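Local coordinates for acyl-[acyl-carrier-protein]--UDP-N-acetylglucosamine O-acyltransferase (Helicobacter pylori, PDB 1J2Z) that transfers a (3R)-hydroxyacyl group from acyl carrier protein to UDP-N-acetylglucosamine, the first step in making the lipid A anchor of lipopolysaccharide, at residues G164-L173 with V183-N194; E15-C26 with K33-V44. All coordinates share one frame; numbering follows the deposited sequence.

Contact 1 (G164-L173 with V183-N194)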
loop_
_atom_site.group_PDB
_atom_site.type_symbol
_atom_site.label_atom_id
_atom_site.label_comp_id
_atom_site.label_asym_id
_atom_site.label_seq_id
_atom_site.Cartn_x
_atom_site.Cartn_y
_atom_site.Cartn_z
ATOM N N GLY A 164 -21.390 -3.106 13.339
ATOM C CA GLY A 164 -20.643 -4.008 14.196
ATOM C C GLY A 164 -19.817 -5.122 13.589
ATOM O O GLY A 164 -19.523 -6.101 14.273
ATOM N N CYS A 165 -19.422 -4.987 12.328
ATOM C CA CYS A 165 -18.624 -6.026 11.689
ATOM C C CYS A 165 -17.126 -5.837 11.842
ATOM O O CYS A 165 -16.631 -4.724 12.035
ATOM C CB CYS A 165 -18.954 -6.119 10.200
ATOM S SG CYS A 165 -20.561 -6.838 9.840
ATOM N N MET A 166 -16.404 -6.945 11.761
ATOM C CA MET A 166 -14.955 -6.910 11.849
ATOM C C MET A 166 -14.397 -7.635 10.638
ATOM O O MET A 166 -14.773 -8.772 10.365
ATOM C CB MET A 166 -14.466 -7.594 13.127
ATOM C CG MET A 166 -12.957 -7.506 13.322
ATOM S SD MET A 166 -12.423 -8.176 14.909
ATOM C CE MET A 166 -12.787 -6.786 15.998
ATOM N N ILE A 167 -13.507 -6.974 9.908
ATOM C CA ILE A 167 -12.898 -7.576 8.732
ATOM C C ILE A 167 -11.397 -7.695 8.961
ATOM O O ILE A 167 -10.713 -6.693 9.180
ATOM C CB ILE A 167 -13.146 -6.719 7.480
ATOM C CG1 ILE A 167 -14.631 -6.398 7.367
ATOM C CG2 ILE A 167 -12.685 -7.467 6.232
ATOM C CD1 ILE A 167 -14.963 -5.567 6.172
ATOM N N ALA A 168 -10.892 -8.923 8.915
ATOM C CA ALA A 168 -9.469 -9.177 9.124
ATOM C C ALA A 168 -8.605 -8.507 8.060
ATOM O O ALA A 168 -9.055 -8.261 6.946
ATOM C CB ALA A 168 -9.206 -10.680 9.135
ATOM N N GLY A 169 -7.356 -8.223 8.410
ATOM C CA GLY A 169 -6.455 -7.592 7.466
ATOM C C GLY A 169 -6.155 -8.473 6.265
ATOM O O GLY A 169 -6.381 -9.680 6.300
ATOM N N LYS A 170 -5.648 -7.858 5.201
ATOM C CA LYS A 170 -5.304 -8.566 3.970
ATOM C C LYS A 170 -6.447 -9.349 3.329
ATOM O O LYS A 170 -6.214 -10.320 2.614
ATOM C CB LYS A 170 -4.114 -9.503 4.208
ATOM C CG LYS A 170 -2.765 -8.807 4.141
ATOM C CD LYS A 170 -1.628 -9.801 4.270
ATOM C CE LYS A 170 -0.301 -9.173 3.874
ATOM N NZ LYS A 170 -0.267 -8.831 2.422
ATOM N N SER A 171 -7.683 -8.930 3.573
ATOM C CA SER A 171 -8.818 -9.621 2.976
ATOM C C SER A 171 -9.224 -8.920 1.687
ATOM O O SER A 171 -8.837 -7.777 1.434
ATOM C CB SER A 171 -10.014 -9.621 3.930
ATOM O OG SER A 171 -9.693 -10.220 5.168
ATOM N N ALA A 172 -10.001 -9.623 0.872
ATOM C CA ALA A 172 -10.521 -9.088 -0.377
ATOM C C ALA A 172 -12.002 -9.438 -0.299
ATOM O O ALA A 172 -12.378 -10.597 -0.464
ATOM C CB ALA A 172 -9.864 -9.777 -1.572
ATOM N N LEU A 173 -12.837 -8.440 -0.023
ATOM C CA LEU A 173 -14.272 -8.667 0.125
ATOM C C LEU A 173 -15.081 -8.269 -1.105
ATOM O O LEU A 173 -15.032 -7.119 -1.554
ATOM C CB LEU A 173 -14.786 -7.913 1.358
ATOM C CG LEU A 173 -16.234 -8.130 1.805
ATOM C CD1 LEU A 173 -16.465 -9.607 2.163
ATOM C CD2 LEU A 173 -16.518 -7.243 3.017
ATOM N N VAL A 183 -15.274 -11.202 9.319
ATOM C CA VAL A 183 -14.908 -11.719 8.006
ATOM C C VAL A 183 -13.395 -11.821 7.847
ATOM O O VAL A 183 -12.642 -11.102 8.504
ATOM C CB VAL A 183 -15.471 -10.808 6.896
ATOM C CG1 VAL A 183 -15.069 -11.328 5.524
ATOM C CG2 VAL A 183 -16.983 -10.741 7.010
ATOM N N GLU A 184 -12.960 -12.713 6.961
ATOM C CA GLU A 184 -11.538 -12.920 6.716
ATOM C C GLU A 184 -11.309 -13.770 5.467
ATOM O O GLU A 184 -12.187 -14.531 5.058
ATOM C CB GLU A 184 -10.917 -13.607 7.933
ATOM C CG GLU A 184 -9.444 -13.936 7.809
ATOM C CD GLU A 184 -8.883 -14.536 9.086
ATOM O OE1 GLU A 184 -9.359 -15.615 9.501
ATOM O OE2 GLU A 184 -7.968 -13.922 9.676
ATOM N N GLY A 185 -10.133 -13.631 4.860
ATOM C CA GLY A 185 -9.810 -14.416 3.680
ATOM C C GLY A 185 -9.675 -13.616 2.403
ATOM O O GLY A 185 -10.253 -12.535 2.280
ATOM N N ASN A 186 -8.908 -14.137 1.447
ATOM C CA ASN A 186 -8.738 -13.433 0.184
ATOM C C ASN A 186 -10.157 -13.218 -0.306
ATOM O O ASN A 186 -10.677 -12.111 -0.219
ATOM C CB ASN A 186 -7.939 -14.267 -0.816
ATOM C CG ASN A 186 -7.181 -13.404 -1.809
ATOM O OD1 ASN A 186 -7.777 -12.637 -2.566
ATOM N ND2 ASN A 186 -5.858 -13.518 -1.800
ATOM N N ARG A 187 -10.795 -14.268 -0.813
ATOM C CA ARG A 187 -12.181 -14.128 -1.230
ATOM C C ARG A 187 -12.909 -14.289 0.102
ATOM O O ARG A 187 -13.409 -15.363 0.438
ATOM C CB ARG A 187 -12.571 -15.231 -2.214
ATOM C CG ARG A 187 -13.644 -14.789 -3.198
ATOM C CD ARG A 187 -13.876 -15.790 -4.326
ATOM N NE ARG A 187 -14.815 -16.850 -3.964
ATOM C CZ ARG A 187 -14.507 -17.921 -3.241
ATOM N NH1 ARG A 187 -13.271 -18.094 -2.791
ATOM N NH2 ARG A 187 -15.443 -18.821 -2.967
ATOM N N ALA A 188 -12.917 -13.201 0.867
ATOM C CA ALA A 188 -13.512 -13.131 2.199
ATOM C C ALA A 188 -14.847 -13.838 2.423
ATOM O O ALA A 188 -15.726 -13.825 1.561
ATOM C CB ALA A 188 -13.632 -11.668 2.618
ATOM N N PHE A 189 -14.982 -14.439 3.605
ATOM C CA PHE A 189 -16.195 -15.152 4.011
ATOM C C PHE A 189 -16.420 -14.935 5.511
ATOM O O PHE A 189 -15.501 -14.532 6.226
ATOM C CB PHE A 189 -16.052 -16.650 3.716
ATOM C CG PHE A 189 -14.880 -17.295 4.405
ATOM C CD1 PHE A 189 -14.959 -17.670 5.744
ATOM C CD2 PHE A 189 -13.684 -17.498 3.724
ATOM C CE1 PHE A 189 -13.861 -18.237 6.395
ATOM C CE2 PHE A 189 -12.580 -18.065 4.366
ATOM C CZ PHE A 189 -12.670 -18.434 5.704
ATOM N N ILE A 190 -17.634 -15.205 5.983
ATOM C CA ILE A 190 -17.968 -15.025 7.395
ATOM C C ILE A 190 -17.459 -16.181 8.253
ATOM O O ILE A 190 -17.777 -17.339 7.997
ATOM C CB ILE A 190 -19.499 -14.885 7.582
ATOM C CG1 ILE A 190 -20.005 -13.682 6.777
ATOM C CG2 ILE A 190 -19.835 -14.719 9.061
ATOM C CD1 ILE A 190 -21.511 -13.545 6.748
ATOM N N ARG A 191 -16.675 -15.855 9.279
ATOM C CA ARG A 191 -16.100 -16.862 10.167
ATOM C C ARG A 191 -16.786 -16.964 11.519
ATOM O O ARG A 191 -16.422 -17.805 12.340
ATOM C CB ARG A 191 -14.617 -16.573 10.405
ATOM C CG ARG A 191 -13.742 -16.730 9.183
ATOM C CD ARG A 191 -12.301 -16.291 9.446
ATOM N NE ARG A 191 -11.651 -17.038 10.522
ATOM C CZ ARG A 191 -11.759 -16.750 11.817
ATOM N NH1 ARG A 191 -12.493 -15.721 12.219
ATOM N NH2 ARG A 191 -11.123 -17.491 12.714
ATOM N N GLY A 192 -17.767 -16.105 11.758
ATOM C CA GLY A 192 -18.463 -16.133 13.030
ATOM C C GLY A 192 -18.983 -14.761 13.388
ATOM O O GLY A 192 -19.153 -13.911 12.511
ATOM N N LEU A 193 -19.233 -14.532 14.672
ATOM C CA LEU A 193 -19.746 -13.243 15.115
ATOM C C LEU A 193 -18.708 -12.387 15.825
ATOM O O LEU A 193 -17.756 -12.897 16.416
ATOM C CB LEU A 193 -20.953 -13.438 16.034
ATOM C CG LEU A 193 -22.178 -14.143 15.444
ATOM C CD1 LEU A 193 -23.348 -14.012 16.418
ATOM C CD2 LEU A 193 -22.543 -13.524 14.101
ATOM N N ASN A 194 -18.909 -11.076 15.755
ATOM C CA ASN A 194 -18.027 -10.107 16.390
ATOM C C ASN A 194 -18.460 -10.001 17.847
ATOM O O ASN A 194 -19.024 -8.994 18.277
ATOM C CB ASN A 194 -18.160 -8.752 15.689
ATOM C CG ASN A 194 -17.122 -7.751 16.148
ATOM O OD1 ASN A 194 -17.025 -6.651 15.603
ATOM N ND2 ASN A 194 -16.343 -8.121 17.158
#
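I167 and V183 pair as parallel neighbours, both sending their side chains to the buried face of the sheet. M166 O accepts V183 N at 2.7 Å, and V183 O takes A168 N at 2.8 Å with the N-H aimed almost straight at it (177°). L173 swings its CG away from its own backbone N (chi1 -173°), which brings CD1 back over 183-194, 3.5 Å from A188 CB and 4.0 Å from V183 CG1; L173 and V183 cross at about a right angle. This is the tight part, continued by I161, which touches both I167 and L173. The intervening bend of 168-171 is braced by S171 OG, which donates to A168 O (2.7 Å) from above the carbonyl plane, and A172 N reaches G185 O at 3.2 Å. The solvent side has fewer partners. The extended chain of E184 runs alongside the methyl of A168, E184 CG to A168 CB 3.5 Å, while R191 NE faces E184 OE1 (2.9 Å) as a charge pair without a directed N-H, bracing E184 from within 183-194; N186 and R187 are exposed. The other end is closed by N194, at the N-cap position of helix 195-201, its side chain crossing that of M166. Parallel pairing followed by an antiparallel return, 181-184 against 189-191, marks the end of the left-handed beta-helix, where the chain leaves for the C-terminal helices.

Contact 2 (E15-C26 with K33-V44)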
loop_
_atom_site.group_PDB
_atom_site.type_symbol
_atom_site.label_atom_id
_atom_site.label_comp_id
_atom_site.label_asym_id
_atom_site.label_seq_id
_atom_site.Cartn_x
_atom_site.Cartn_y
_atom_site.Cartn_z
ATOM N N GLU A 15 -14.754 28.538 3.428
ATOM C CA GLU A 15 -15.344 28.993 4.682
ATOM C C GLU A 15 -14.614 28.310 5.835
ATOM O O GLU A 15 -14.667 27.091 5.980
ATOM C CB GLU A 15 -16.835 28.652 4.708
ATOM C CG GLU A 15 -17.624 29.308 3.575
ATOM C CD GLU A 15 -17.751 30.812 3.748
ATOM O OE1 GLU A 15 -17.888 31.525 2.730
ATOM O OE2 GLU A 15 -17.724 31.278 4.907
ATOM N N ILE A 16 -13.918 29.108 6.638
ATOM C CA ILE A 16 -13.152 28.601 7.770
ATOM C C ILE A 16 -13.758 29.127 9.067
ATOM O O ILE A 16 -13.644 30.309 9.367
ATOM C CB ILE A 16 -11.692 29.084 7.708
ATOM C CG1 ILE A 16 -11.124 28.890 6.295
ATOM C CG2 ILE A 16 -10.861 28.335 8.743
ATOM C CD1 ILE A 16 -11.047 27.443 5.837
ATOM N N ASN A 17 -14.390 28.247 9.834
ATOM C CA ASN A 17 -15.020 28.644 11.091
ATOM C C ASN A 17 -13.976 28.998 12.141
ATOM O O ASN A 17 -12.771 28.913 11.893
ATOM C CB ASN A 17 -15.918 27.517 11.611
ATOM C CG ASN A 17 -16.939 27.998 12.643
ATOM O OD1 ASN A 17 -17.665 27.195 13.230
ATOM N ND2 ASN A 17 -17.002 29.308 12.858
ATOM N N LYS A 18 -14.445 29.397 13.319
ATOM C CA LYS A 18 -13.556 29.776 14.405
ATOM C C LYS A 18 -12.881 28.575 15.060
ATOM O O LYS A 18 -13.393 27.455 15.013
ATOM C CB LYS A 18 -14.330 30.577 15.459
ATOM C CG LYS A 18 -13.507 30.918 16.694
ATOM C CD LYS A 18 -12.201 31.606 16.307
ATOM C CE LYS A 18 -11.236 31.671 17.479
ATOM N NZ LYS A 18 -9.888 32.123 17.043
ATOM N N GLY A 19 -11.722 28.821 15.664
ATOM C CA GLY A 19 -10.984 27.766 16.337
ATOM C C GLY A 19 -10.262 26.791 15.424
ATOM O O GLY A 19 -9.676 25.822 15.900
ATOM N N VAL A 20 -10.289 27.035 14.117
ATOM C CA VAL A 20 -9.631 26.136 13.171
ATOM C C VAL A 20 -8.112 26.317 13.111
ATOM O O VAL A 20 -7.613 27.432 13.034
ATOM C CB VAL A 20 -10.196 26.312 11.742
ATOM C CG1 VAL A 20 -9.431 25.424 10.758
ATOM C CG2 VAL A 20 -11.675 25.958 11.727
ATOM N N GLU A 21 -7.388 25.205 13.149
ATOM C CA GLU A 21 -5.934 25.231 13.075
ATOM C C GLU A 21 -5.506 24.693 11.715
ATOM O O GLU A 21 -5.959 23.629 11.288
ATOM C CB GLU A 21 -5.326 24.367 14.178
ATOM C CG GLU A 21 -5.625 24.852 15.581
ATOM C CD GLU A 21 -5.035 23.936 16.636
ATOM O OE1 GLU A 21 -3.803 23.730 16.616
ATOM O OE2 GLU A 21 -5.802 23.422 17.476
ATOM N N ILE A 22 -4.629 25.427 11.041
ATOM C CA ILE A 22 -4.153 25.023 9.724
ATOM C C ILE A 22 -2.628 25.070 9.723
ATOM O O ILE A 22 -2.031 26.124 9.938
ATOM C CB ILE A 22 -4.730 25.957 8.632
ATOM C CG1 ILE A 22 -6.259 25.848 8.624
ATOM C CG2 ILE A 22 -4.165 25.593 7.268
ATOM C CD1 ILE A 22 -6.950 26.761 7.624
ATOM N N GLY A 23 -2.007 23.917 9.492
ATOM C CA GLY A 23 -0.557 23.839 9.496
ATOM C C GLY A 23 0.116 24.450 8.287
ATOM O O GLY A 23 -0.550 24.945 7.381
ATOM N N GLU A 24 1.445 24.402 8.273
ATOM C CA GLU A 24 2.240 24.960 7.180
ATOM C C GLU A 24 1.944 24.321 5.823
ATOM O O GLU A 24 1.736 23.115 5.720
ATOM C CB GLU A 24 3.737 24.780 7.468
ATOM C CG GLU A 24 4.185 25.242 8.840
ATOM C CD GLU A 24 4.341 26.741 8.934
ATOM O OE1 GLU A 24 4.613 27.229 10.047
ATOM O OE2 GLU A 24 4.200 27.430 7.898
ATOM N N PHE A 25 1.937 25.150 4.786
ATOM C CA PHE A 25 1.729 24.701 3.414
ATOM C C PHE A 25 0.435 23.965 3.071
ATOM O O PHE A 25 0.395 23.234 2.086
ATOM C CB PHE A 25 2.924 23.836 2.980
ATOM C CG PHE A 25 4.264 24.487 3.222
ATOM C CD1 PHE A 25 5.230 23.850 3.995
ATOM C CD2 PHE A 25 4.545 25.749 2.704
ATOM C CE1 PHE A 25 6.463 24.457 4.255
ATOM C CE2 PHE A 25 5.773 26.371 2.954
ATOM C CZ PHE A 25 6.735 25.723 3.733
ATOM N N CYS A 26 -0.621 24.124 3.859
ATOM C CA CYS A 26 -1.864 23.449 3.496
ATOM C C CYS A 26 -2.392 24.120 2.234
ATOM O O CYS A 26 -2.120 25.296 1.998
ATOM C CB CYS A 26 -2.911 23.562 4.608
ATOM S SG CYS A 26 -2.698 22.403 5.985
ATOM N N LYS A 33 -15.093 23.787 3.288
ATOM C CA LYS A 33 -15.706 24.325 4.492
ATOM C C LYS A 33 -15.115 23.567 5.672
ATOM O O LYS A 33 -15.081 22.336 5.672
ATOM C CB LYS A 33 -17.221 24.128 4.465
ATOM C CG LYS A 33 -17.905 24.814 3.297
ATOM C CD LYS A 33 -19.374 24.461 3.246
ATOM C CE LYS A 33 -20.031 25.109 2.045
ATOM N NZ LYS A 33 -19.282 24.832 0.786
ATOM N N LEU A 34 -14.629 24.300 6.664
ATOM C CA LEU A 34 -14.048 23.682 7.847
ATOM C C LEU A 34 -14.821 24.169 9.064
ATOM O O LEU A 34 -14.811 25.358 9.385
ATOM C CB LEU A 34 -12.569 24.064 7.979
ATOM C CG LEU A 34 -11.655 23.764 6.783
ATOM C CD1 LEU A 34 -10.243 24.234 7.100
ATOM C CD2 LEU A 34 -11.662 22.269 6.481
ATOM N N ASP A 35 -15.500 23.248 9.734
ATOM C CA ASP A 35 -16.286 23.596 10.906
ATOM C C ASP A 35 -15.371 23.842 12.103
ATOM O O ASP A 35 -14.155 23.639 12.033
ATOM C CB ASP A 35 -17.291 22.479 11.216
ATOM C CG ASP A 35 -18.549 22.990 11.932
ATOM O OD1 ASP A 35 -19.515 22.213 12.068
ATOM O OD2 ASP A 35 -18.572 24.163 12.358
ATOM N N GLU A 36 -15.975 24.286 13.196
ATOM C CA GLU A 36 -15.262 24.598 14.425
ATOM C C GLU A 36 -14.315 23.533 14.971
ATOM O O GLU A 36 -14.630 22.340 14.985
ATOM C CB GLU A 36 -16.273 24.963 15.517
ATOM C CG GLU A 36 -15.662 25.172 16.893
ATOM C CD GLU A 36 -16.690 25.624 17.923
ATOM O OE1 GLU A 36 -17.671 24.885 18.163
ATOM O OE2 GLU A 36 -16.518 26.724 18.489
ATOM N N GLY A 37 -13.148 23.987 15.423
ATOM C CA GLY A 37 -12.177 23.092 16.023
ATOM C C GLY A 37 -11.407 22.159 15.109
ATOM O O GLY A 37 -10.650 21.322 15.600
ATOM N N VAL A 38 -11.593 22.278 13.798
ATOM C CA VAL A 38 -10.867 21.415 12.871
ATOM C C VAL A 38 -9.370 21.685 12.951
ATOM O O VAL A 38 -8.945 22.839 13.025
ATOM C CB VAL A 38 -11.314 21.634 11.407
ATOM C CG1 VAL A 38 -10.257 21.072 10.439
ATOM C CG2 VAL A 38 -12.655 20.955 11.167
ATOM N N LYS A 39 -8.575 20.619 12.942
ATOM C CA LYS A 39 -7.128 20.767 12.984
ATOM C C LYS A 39 -6.450 20.095 11.795
ATOM O O LYS A 39 -6.509 18.877 11.633
ATOM C CB LYS A 39 -6.541 20.194 14.281
ATOM C CG LYS A 39 -5.018 20.299 14.322
ATOM C CD LYS A 39 -4.418 19.810 15.639
ATOM C CE LYS A 39 -2.902 19.964 15.626
ATOM N NZ LYS A 39 -2.292 19.653 16.947
ATOM N N LEU A 40 -5.806 20.905 10.966
ATOM C CA LEU A 40 -5.097 20.396 9.809
ATOM C C LEU A 40 -3.619 20.520 10.101
ATOM O O LEU A 40 -3.142 21.604 10.433
ATOM C CB LEU A 40 -5.414 21.226 8.562
ATOM C CG LEU A 40 -6.867 21.364 8.114
ATOM C CD1 LEU A 40 -6.904 22.149 6.811
ATOM C CD2 LEU A 40 -7.489 19.992 7.931
ATOM N N HIS A 41 -2.888 19.419 9.990
ATOM C CA HIS A 41 -1.453 19.486 10.209
ATOM C C HIS A 41 -0.862 20.129 8.968
ATOM O O HIS A 41 -1.595 20.607 8.106
ATOM C CB HIS A 41 -0.882 18.087 10.422
ATOM C CG HIS A 41 -1.322 17.459 11.707
ATOM N ND1 HIS A 41 -0.433 16.979 12.645
ATOM C CD2 HIS A 41 -2.557 17.257 12.222
ATOM C CE1 HIS A 41 -1.103 16.510 13.684
ATOM N NE2 HIS A 41 -2.394 16.667 13.451
ATOM N N ASN A 42 0.458 20.158 8.872
ATOM C CA ASN A 42 1.084 20.751 7.701
ATOM C C ASN A 42 0.784 19.930 6.450
ATOM O O ASN A 42 0.546 18.726 6.525
ATOM C CB ASN A 42 2.601 20.817 7.896
ATOM C CG ASN A 42 3.243 19.436 7.931
ATOM O OD1 ASN A 42 3.740 18.936 6.914
ATOM N ND2 ASN A 42 3.220 18.809 9.098
ATOM N N ASN A 43 0.775 20.602 5.305
ATOM C CA ASN A 43 0.591 19.943 4.018
ATOM C C ASN A 43 -0.653 19.093 3.775
ATOM O O ASN A 43 -0.560 18.003 3.201
ATOM C CB ASN A 43 1.834 19.102 3.719
ATOM C CG ASN A 43 3.068 19.952 3.483
ATOM O OD1 ASN A 43 3.222 20.562 2.424
ATOM N ND2 ASN A 43 3.946 20.006 4.471
ATOM N N VAL A 44 -1.811 19.567 4.216
ATOM C CA VAL A 44 -3.041 18.838 3.941
ATOM C C VAL A 44 -3.632 19.484 2.683
ATOM O O VAL A 44 -3.621 20.711 2.544
ATOM C CB VAL A 44 -4.066 18.956 5.096
ATOM C CG1 VAL A 44 -5.411 18.381 4.658
ATOM C CG2 VAL A 44 -3.559 18.209 6.328
HETATM O O HOH W 1 -2.936 21.925 18.380
HETATM O O HOH W 2 0.496 20.711 0.776
#
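K33 lies parallel to E15, the start of a register kept as far as L40. L34 N binds E15 O, and L34 O accepts N17 N (3.0 Å). On the buried face L34 CD1 meets I16 CD1 at 3.5 Å, from a side chain lying beside it, V20 CG1 at 3.9 Å, from one crossing it at about a right angle, and, farther off, I22 CD1. At the corner, D35 OD2 takes E36 N from above the carboxylate plane, while OD1 forms a salt bridge with K54. The type II turn D35-V38 lies over the matching turn N17-V20, with glycines G37 and G19 paired, and V38 O then receives E21 N (2.8 Å). K39, fully extended from CB outward, ends 4.4 Å from E21 OE1 at NZ, too far for a salt bridge; a water spans the gap. L40 N returns to E21 O (2.7 Å), and its side chain points inward beside I22. N42 OD1 accepts T45 OG1 of a neighbouring subunit and, in its carbonyl plane, N43 ND2, while N43 N donates to E24 O (2.7 Å). Aliphatic groups thus fill the interior, whereas outside it E21 and K39 are bridged by water and D35 pairs directly with K54.

Overall arrangement
Contact 2 joins successive coils near the N-terminal end of the beta-helix, and contact 1 joins its last coil to the hairpin that follows; their centres are about 36 Å apart, on opposite sides of the chain's centre. Both reach the same long sheet, in which 21-22 and 39-40 lie at one edge and 166-167 and 181-184 near the other. Each combines buried aliphatic packing with a polar outer surface, and each touches neighbouring subunits, contact 1 through K170 and A172, contact 2 through F25, N42 and N43. Contact 2 repeats its pairing on two faces of the coil; in contact 1 the pairings are separate and shifted. Its charge pair, E184 with R191, lies within 183-194, whereas in contact 2 a water joins charges across the segments.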